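Local coordinates for protein of unknown function with a Fic domain (Bacteroides thetaiotaomicron VPI-5482, PDB 3CUC), which is of unknown function but carries a predominantly helical domain of the Fic/DOC family, at residues A[100-103]-A[104-108]; A[150-153]-A[154-157]; A[265-268]-A[269-273]. All coordinates share one frame; numbering follows the deposited sequence.

Interaction 1 (A[100-103]-A[104-108]); sequences IREL and NRTIL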
loop_
_atom_site.group_PDB
_atom_site.type_symbol
_atom_site.label_atom_id
_atom_site.label_comp_id
_atom_site.label_asym_id
_atom_site.label_seq_id
_atom_site.Cartn_x
_atom_site.Cartn_y
_atom_site.Cartn_z
ATOM N N ILE A 100 4.116 1.598 12.077
ATOM C CA ILE A 100 3.787 0.424 11.271
ATOM C C ILE A 100 3.078 -0.623 12.126
ATOM O O ILE A 100 2.122 -1.259 11.680
ATOM C CB ILE A 100 5.043 -0.196 10.621
ATOM C CG1 ILE A 100 5.691 0.795 9.652
ATOM C CG2 ILE A 100 4.678 -1.462 9.859
ATOM C CD1 ILE A 100 7.054 0.367 9.165
ATOM N N ARG A 101 3.546 -0.775 13.359
ATOM C CA ARG A 101 2.947 -1.706 14.309
ATOM C C ARG A 101 1.524 -1.274 14.662
ATOM O O ARG A 101 0.612 -2.094 14.690
ATOM C CB ARG A 101 3.810 -1.810 15.573
ATOM C CG ARG A 101 5.223 -2.363 15.327
ATOM C CD ARG A 101 6.199 -1.977 16.442
ATOM N NE ARG A 101 6.064 -2.891 17.569
ATOM C CZ ARG A 101 6.708 -4.050 17.691
ATOM N NH1 ARG A 101 7.569 -4.452 16.767
ATOM N NH2 ARG A 101 6.493 -4.813 18.753
ATOM N N GLU A 102 1.338 0.018 14.913
ATOM C CA GLU A 102 0.012 0.564 15.193
ATOM C C GLU A 102 -0.919 0.383 13.991
ATOM O O GLU A 102 -2.128 0.199 14.146
ATOM C CB GLU A 102 0.111 2.051 15.563
ATOM C CG GLU A 102 -1.196 2.677 16.054
ATOM C CD GLU A 102 -1.706 2.048 17.341
ATOM O OE1 GLU A 102 -0.982 2.106 18.356
ATOM O OE2 GLU A 102 -2.829 1.497 17.344
ATOM N N LEU A 103 -0.344 0.437 12.796
ATOM C CA LEU A 103 -1.091 0.227 11.561
ATOM C C LEU A 103 -1.631 -1.199 11.507
ATOM O O LEU A 103 -2.796 -1.416 11.179
ATOM C CB LEU A 103 -0.193 0.502 10.347
ATOM C CG LEU A 103 -0.836 1.037 9.063
ATOM C CD1 LEU A 103 -1.744 2.242 9.325
ATOM C CD2 LEU A 103 0.257 1.401 8.072
ATOM N N ASN A 104 -0.780 -2.165 11.841
ATOM C CA ASN A 104 -1.186 -3.564 11.886
ATOM C C ASN A 104 -2.276 -3.798 12.934
ATOM O O ASN A 104 -3.314 -4.404 12.650
ATOM C CB ASN A 104 0.021 -4.453 12.186
ATOM C CG ASN A 104 -0.294 -5.928 12.034
ATOM O OD1 ASN A 104 -0.528 -6.627 13.021
ATOM N ND2 ASN A 104 -0.318 -6.403 10.791
ATOM N N ARG A 105 -2.031 -3.297 14.141
ATOM C CA ARG A 105 -2.999 -3.367 15.226
ATOM C C ARG A 105 -4.355 -2.813 14.787
ATOM O O ARG A 105 -5.391 -3.369 15.119
ATOM C CB ARG A 105 -2.471 -2.583 16.434
ATOM C CG ARG A 105 -3.323 -2.665 17.715
ATOM C CD ARG A 105 -2.629 -1.980 18.921
ATOM N NE ARG A 105 -1.301 -2.554 19.213
ATOM C CZ ARG A 105 -0.115 -1.968 18.986
ATOM N NH1 ARG A 105 -0.029 -0.748 18.468
ATOM N NH2 ARG A 105 1.009 -2.615 19.293
ATOM N N THR A 106 -4.339 -1.720 14.030
ATOM C CA THR A 106 -5.567 -1.049 13.610
ATOM C C THR A 106 -6.359 -1.859 12.589
ATOM O O THR A 106 -7.523 -2.174 12.823
ATOM C CB THR A 106 -5.265 0.333 13.000
ATOM O OG1 THR A 106 -4.542 1.122 13.945
ATOM C CG2 THR A 106 -6.547 1.053 12.621
ATOM N N ILE A 107 -5.728 -2.200 11.466
ATOM C CA ILE A 107 -6.455 -2.789 10.330
ATOM C C ILE A 107 -6.932 -4.222 10.610
ATOM O O ILE A 107 -7.979 -4.638 10.103
ATOM C CB ILE A 107 -5.650 -2.729 8.996
ATOM C CG1 ILE A 107 -4.430 -3.653 9.021
ATOM C CG2 ILE A 107 -5.229 -1.305 8.691
ATOM C CD1 ILE A 107 -3.805 -3.808 7.674
ATOM N N LEU A 108 -6.152 -4.967 11.394
ATOM C CA LEU A 108 -6.599 -6.243 11.953
ATOM C C LEU A 108 -7.161 -5.892 13.320
ATOM O O LEU A 108 -6.402 -5.569 14.231
ATOM C CB LEU A 108 -5.437 -7.234 12.106
ATOM C CG LEU A 108 -4.500 -7.413 10.917
ATOM C CD1 LEU A 108 -3.419 -8.453 11.245
ATOM C CD2 LEU A 108 -5.292 -7.795 9.668
#
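R105 turns the edge of its guanidinium, at NH1, to the carboxylate of E102, three residues earlier in helix 97-107, an amphipathic helix of the Fic/DOC fold. The tie is an i to i+3 salt bridge between R105 NH1 and E102 OE1, 3.0 Å apart; as a hydrogen bond it is weak, its N-H pointing well aside of the oxygen. The two flat groups are not coplanar: carboxylate and guanidinium planes stand 54° apart, with E102 CD at the guanidinium edge and R101 O over one face. Both side chains leave with CG trans to their own N; E102 then bends at chi2 (63°) and R105 at chi3, which brings the charged ends together. R101 points its end elsewhere, to a salt bridge with E132 and a cation-pi contact with Y133.

The backbone repeats the i to i+4 pattern: N104 N to I100 O, R105 N to R101 O and I107 N to L103 O, all at 3.0 Å. N104 ND2 donates to D197 O in the Fic-motif loop that also carries F195, and N104 OD1 accepts from G131 N of a separate loop. I100 and L103 pack on I202 of helix 199-213, while E102, L103 and T106 meet M83 of helix 68-89. I107 straddles L103 O, with CG1 and CG2 each 3.5 Å from that oxygen. Two donors of T106 grip E102 O from opposite faces of its carbonyl plane: T106 N at 2.9 Å and T106 OG1 at 2.6 Å.

Interaction 2 (A[150-153]-A[154-157]); sequences YASP and EETP
S152 and E155 exchange bonds between side chain and backbone in the pattern of a capping box, S-P-E-E, at the entry to helix 156-173 of the Fic/DOC fold. The firm half runs from backbone to carboxylate: S152 N donates to E155 OE2 over 2.9 Å, almost straight at 176°, meeting the carboxylate oxygen on its anti side and slightly out of plane. The return half is weak, E155 N reaching S152 OG over 3.3 Å. E155 sets CG between its backbone N and carbonyl carbon (chi1 75°) and then runs extended, which carries the carboxylate back to S152. A chi1 of 64° likewise turns S152 OG toward E155 N for the weak return bond.

Other polar contacts use the carbonyl and hydroxyl of S152. Its carbonyl oxygen receives T156 OG1 at 2.8 Å, the hydroxyl standing above the carbonyl plane, and more weakly T156 N at 3.1 Å. The carboxylate of E154, folded back at chi2, brings OE1 to 3.4 Å from S152 OG, a long, weak approach. Negative groups near these first amides would probably be favoured by the helix dipole.

Among van der Waals contacts, the P153 ring runs alongside the E154 side chain and also touches P137, while T156 rests on Y133 and P194. Around the turn, Y150 stacks on H193 and A151 forms backbone hydrogen bonds with I192, which sets it against the loop bearing the HPF of the Fic motif. Two carbon-to-oxygen van der Waals contacts complete the turn: P157 CD comes to 3.6 Å from P153 O, and A151 CB sits 3.5 Å from T156 OG1.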
loop_
_atom_site.group_PDB
_atom_site.type_symbol
_atom_site.label_atom_id
_atom_site.label_comp_id
_atom_site.label_asym_id
_atom_site.label_seq_id
_atom_site.Cartn_x
_atom_site.Cartn_y
_atom_site.Cartn_z
ATOM N N TYR A 150 10.340 -15.905 4.136
ATOM C CA TYR A 150 10.359 -14.526 4.630
ATOM C C TYR A 150 11.323 -14.460 5.810
ATOM O O TYR A 150 11.913 -15.471 6.189
ATOM C CB TYR A 150 8.969 -14.044 5.056
ATOM C CG TYR A 150 7.895 -14.206 4.005
ATOM C CD1 TYR A 150 7.892 -13.431 2.847
ATOM C CD2 TYR A 150 6.864 -15.121 4.180
ATOM C CE1 TYR A 150 6.896 -13.573 1.889
ATOM C CE2 TYR A 150 5.867 -15.272 3.229
ATOM C CZ TYR A 150 5.888 -14.496 2.087
ATOM O OH TYR A 150 4.899 -14.651 1.148
ATOM N N ALA A 151 11.491 -13.277 6.392
ATOM C CA ALA A 151 12.402 -13.109 7.522
ATOM C C ALA A 151 12.038 -14.073 8.646
ATOM O O ALA A 151 10.858 -14.322 8.911
ATOM C CB ALA A 151 12.379 -11.663 8.029
ATOM N N SER A 152 13.058 -14.630 9.291
ATOM C CA SER A 152 12.834 -15.507 10.429
ATOM C C SER A 152 12.364 -14.647 11.590
ATOM O O SER A 152 12.697 -13.461 11.650
ATOM C CB SER A 152 14.110 -16.262 10.805
ATOM O OG SER A 152 15.124 -15.378 11.247
ATOM N N PRO A 153 11.585 -15.233 12.514
ATOM C CA PRO A 153 11.148 -14.475 13.686
ATOM C C PRO A 153 12.303 -13.806 14.438
ATOM O O PRO A 153 12.126 -12.727 14.998
ATOM C CB PRO A 153 10.483 -15.541 14.558
ATOM C CG PRO A 153 10.009 -16.566 13.594
ATOM C CD PRO A 153 11.057 -16.611 12.526
ATOM N N GLU A 154 13.475 -14.437 14.424
ATOM C CA GLU A 154 14.643 -13.939 15.151
ATOM C C GLU A 154 15.218 -12.676 14.507
ATOM O O GLU A 154 15.486 -11.695 15.195
ATOM C CB GLU A 154 15.735 -15.019 15.236
ATOM C CG GLU A 154 15.337 -16.301 15.996
ATOM C CD GLU A 154 14.479 -17.269 15.181
ATOM O OE1 GLU A 154 14.665 -17.358 13.951
ATOM O OE2 GLU A 154 13.619 -17.950 15.777
ATOM N N GLU A 155 15.398 -12.700 13.190
ATOM C CA GLU A 155 16.057 -11.597 12.483
ATOM C C GLU A 155 15.108 -10.450 12.098
ATOM O O GLU A 155 15.567 -9.387 11.676
ATOM C CB GLU A 155 16.793 -12.129 11.245
ATOM C CG GLU A 155 15.891 -12.501 10.070
ATOM C CD GLU A 155 16.555 -13.456 9.096
ATOM O OE1 GLU A 155 17.802 -13.462 9.014
ATOM O OE2 GLU A 155 15.822 -14.201 8.408
ATOM N N THR A 156 13.799 -10.663 12.250
ATOM C CA THR A 156 12.790 -9.678 11.846
ATOM C C THR A 156 12.983 -8.287 12.465
ATOM O O THR A 156 13.050 -7.307 11.729
ATOM C CB THR A 156 11.348 -10.186 12.115
ATOM O OG1 THR A 156 11.053 -11.264 11.217
ATOM C CG2 THR A 156 10.324 -9.068 11.915
ATOM N N PRO A 157 13.074 -8.190 13.806
ATOM C CA PRO A 157 13.272 -6.862 14.413
ATOM C C PRO A 157 14.513 -6.113 13.917
ATOM O O PRO A 157 14.461 -4.895 13.747
ATOM C CB PRO A 157 13.390 -7.157 15.916
ATOM C CG PRO A 157 13.560 -8.618 16.037
ATOM C CD PRO A 157 12.969 -9.247 14.826
#

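Interaction 3 (A[265-268]-A[269-273]); sequences CLIR and SLTLA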
loop_
_atom_site.group_PDB
_atom_site.type_symbol
_atom_site.label_atom_id
_atom_site.label_comp_id
_atom_site.label_asym_id
_atom_site.label_seq_id
_atom_site.Cartn_x
_atom_site.Cartn_y
_atom_site.Cartn_z
ATOM N N CYS A 265 0.058 2.355 -12.506
ATOM C CA CYS A 265 -1.038 2.734 -11.607
ATOM C C CYS A 265 -1.086 4.233 -11.421
ATOM O O CYS A 265 -2.162 4.828 -11.451
ATOM C CB CYS A 265 -0.890 2.102 -10.226
ATOM S SG CYS A 265 -0.746 0.334 -10.263
ATOM N N LEU A 266 0.082 4.837 -11.204
ATOM C CA LEU A 266 0.165 6.271 -10.986
ATOM C C LEU A 266 -0.327 7.019 -12.218
ATOM O O LEU A 266 -0.959 8.061 -12.092
ATOM C CB LEU A 266 1.588 6.676 -10.636
ATOM C CG LEU A 266 1.794 8.119 -10.197
ATOM C CD1 LEU A 266 1.002 8.438 -8.945
ATOM C CD2 LEU A 266 3.269 8.344 -9.962
ATOM N N ILE A 267 -0.059 6.468 -13.400
ATOM C CA ILE A 267 -0.612 7.010 -14.645
ATOM C C ILE A 267 -2.138 7.020 -14.610
ATOM O O ILE A 267 -2.764 8.010 -14.978
ATOM C CB ILE A 267 -0.117 6.229 -15.893
ATOM C CG1 ILE A 267 1.337 6.586 -16.203
ATOM C CG2 ILE A 267 -0.975 6.544 -17.114
ATOM C CD1 ILE A 267 1.941 5.774 -17.318
ATOM N N ARG A 268 -2.731 5.922 -14.151
ATOM C CA ARG A 268 -4.182 5.832 -14.036
ATOM C C ARG A 268 -4.726 6.864 -13.047
ATOM O O ARG A 268 -5.707 7.536 -13.352
ATOM C CB ARG A 268 -4.616 4.420 -13.622
ATOM C CG ARG A 268 -6.126 4.179 -13.760
ATOM C CD ARG A 268 -6.646 2.997 -12.923
ATOM N NE ARG A 268 -8.074 3.165 -12.624
ATOM C CZ ARG A 268 -8.605 3.450 -11.428
ATOM N NH1 ARG A 268 -7.854 3.587 -10.329
ATOM N NH2 ARG A 268 -9.926 3.584 -11.325
ATOM N N SER A 269 -4.083 6.994 -11.881
ATOM C CA SER A 269 -4.516 7.944 -10.839
ATOM C C SER A 269 -4.413 9.376 -11.327
ATOM O O SER A 269 -5.342 10.168 -11.148
ATOM C CB SER A 269 -3.674 7.813 -9.567
ATOM O OG SER A 269 -3.833 6.551 -8.948
ATOM N N LEU A 270 -3.272 9.704 -11.932
ATOM C CA LEU A 270 -3.042 11.032 -12.477
ATOM C C LEU A 270 -4.090 11.380 -13.532
ATOM O O LEU A 270 -4.630 12.487 -13.534
ATOM C CB LEU A 270 -1.627 11.137 -13.060
ATOM C CG LEU A 270 -0.496 11.309 -12.039
ATOM C CD1 LEU A 270 0.849 11.037 -12.682
ATOM C CD2 LEU A 270 -0.522 12.712 -11.408
ATOM N N THR A 271 -4.389 10.430 -14.413
ATOM C CA THR A 271 -5.351 10.677 -15.481
ATOM C C THR A 271 -6.736 10.949 -14.904
ATOM O O THR A 271 -7.400 11.899 -15.302
ATOM C CB THR A 271 -5.414 9.507 -16.472
ATOM O OG1 THR A 271 -4.118 9.304 -17.051
ATOM C CG2 THR A 271 -6.409 9.805 -17.577
ATOM N N LEU A 272 -7.159 10.122 -13.955
ATOM C CA LEU A 272 -8.436 10.329 -13.284
ATOM C C LEU A 272 -8.465 11.626 -12.480
ATOM O O LEU A 272 -9.484 12.320 -12.462
ATOM C CB LEU A 272 -8.775 9.149 -12.362
ATOM C CG LEU A 272 -9.909 8.226 -12.811
ATOM C CD1 LEU A 272 -9.638 7.697 -14.233
ATOM C CD2 LEU A 272 -10.109 7.082 -11.795
ATOM N N ALA A 273 -7.364 11.938 -11.798
ATOM C CA ALA A 273 -7.318 13.105 -10.923
ATOM C C ALA A 273 -7.361 14.390 -11.745
ATOM O O ALA A 273 -8.072 15.334 -11.390
ATOM C CB ALA A 273 -6.089 13.065 -10.049
#
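I267 O is gripped twice by T271, one turn later in helix 256-277: T271 N comes to 3.0 Å and T271 OG1 to 2.8 Å, on opposite faces of the carbonyl plane. Each donor is tilted from that plane, by 27° for the amide and 32° for the hydroxyl. The hydroxyl reaches back because OG1 lies beside the backbone N, with chi1 at -59°; CG2 is thereby swung away from the bond. Around this pair the other main-chain bonds run regularly from i to i+4, with L270 N to L266 O at 2.8 Å and S269 N to C265 O at 2.9 Å.

The side chains form two different faces. On one, L266 and L270 cross at a slant, CG of L266 meeting CD1 of L270 at 3.9 Å; L266 also touches Y216, and L270 lies on W14 of helix 6-16, where L10 receives I267 and T271. On the other, R268 stretches out from CG to NE and lays one face of its guanidinium over a methyl of L272, NH2 to CD2 being 3.5 Å. The charged end is not spent on this contact, for R268 NH2 makes a salt bridge to E35 of helix 22-42, whose W28 and K31 touch L272. S269, which is buried, bonds through OG to M218 O, and it packs on I219 together with C265.

Leucines at i and i+4, an arginine whose guanidinium face crosses a leucine methyl and a threonine hydroxyl returned to the carbonyl four residues earlier are features of an amphipathic alpha-helix packed against other helices of a mainly helical fold, here the long helix 256-277 near the end of the chain.

In the fold
The three contacts follow one another along the chain, each within one continuous stretch. Interactions 1 and 2 both belong to the Fic/DOC region; their centres lie about 18 Å apart and their nearest atoms about 6 Å. Helices 97-107 and 156-173 also meet directly, through I100 on M160 and V164. Both contacts border the Fic-motif loop between helices 178-192 and 199-213, interaction 1 by F195 and D197, interaction 2 by H193 and P194, and thus flank the family's signature element. Interaction 3, about 28 Å and 36 Å from them between centres and across the chain's centre, instead joins the C-terminal helix 256-277 to the N-terminal helices 6-16 and 22-42.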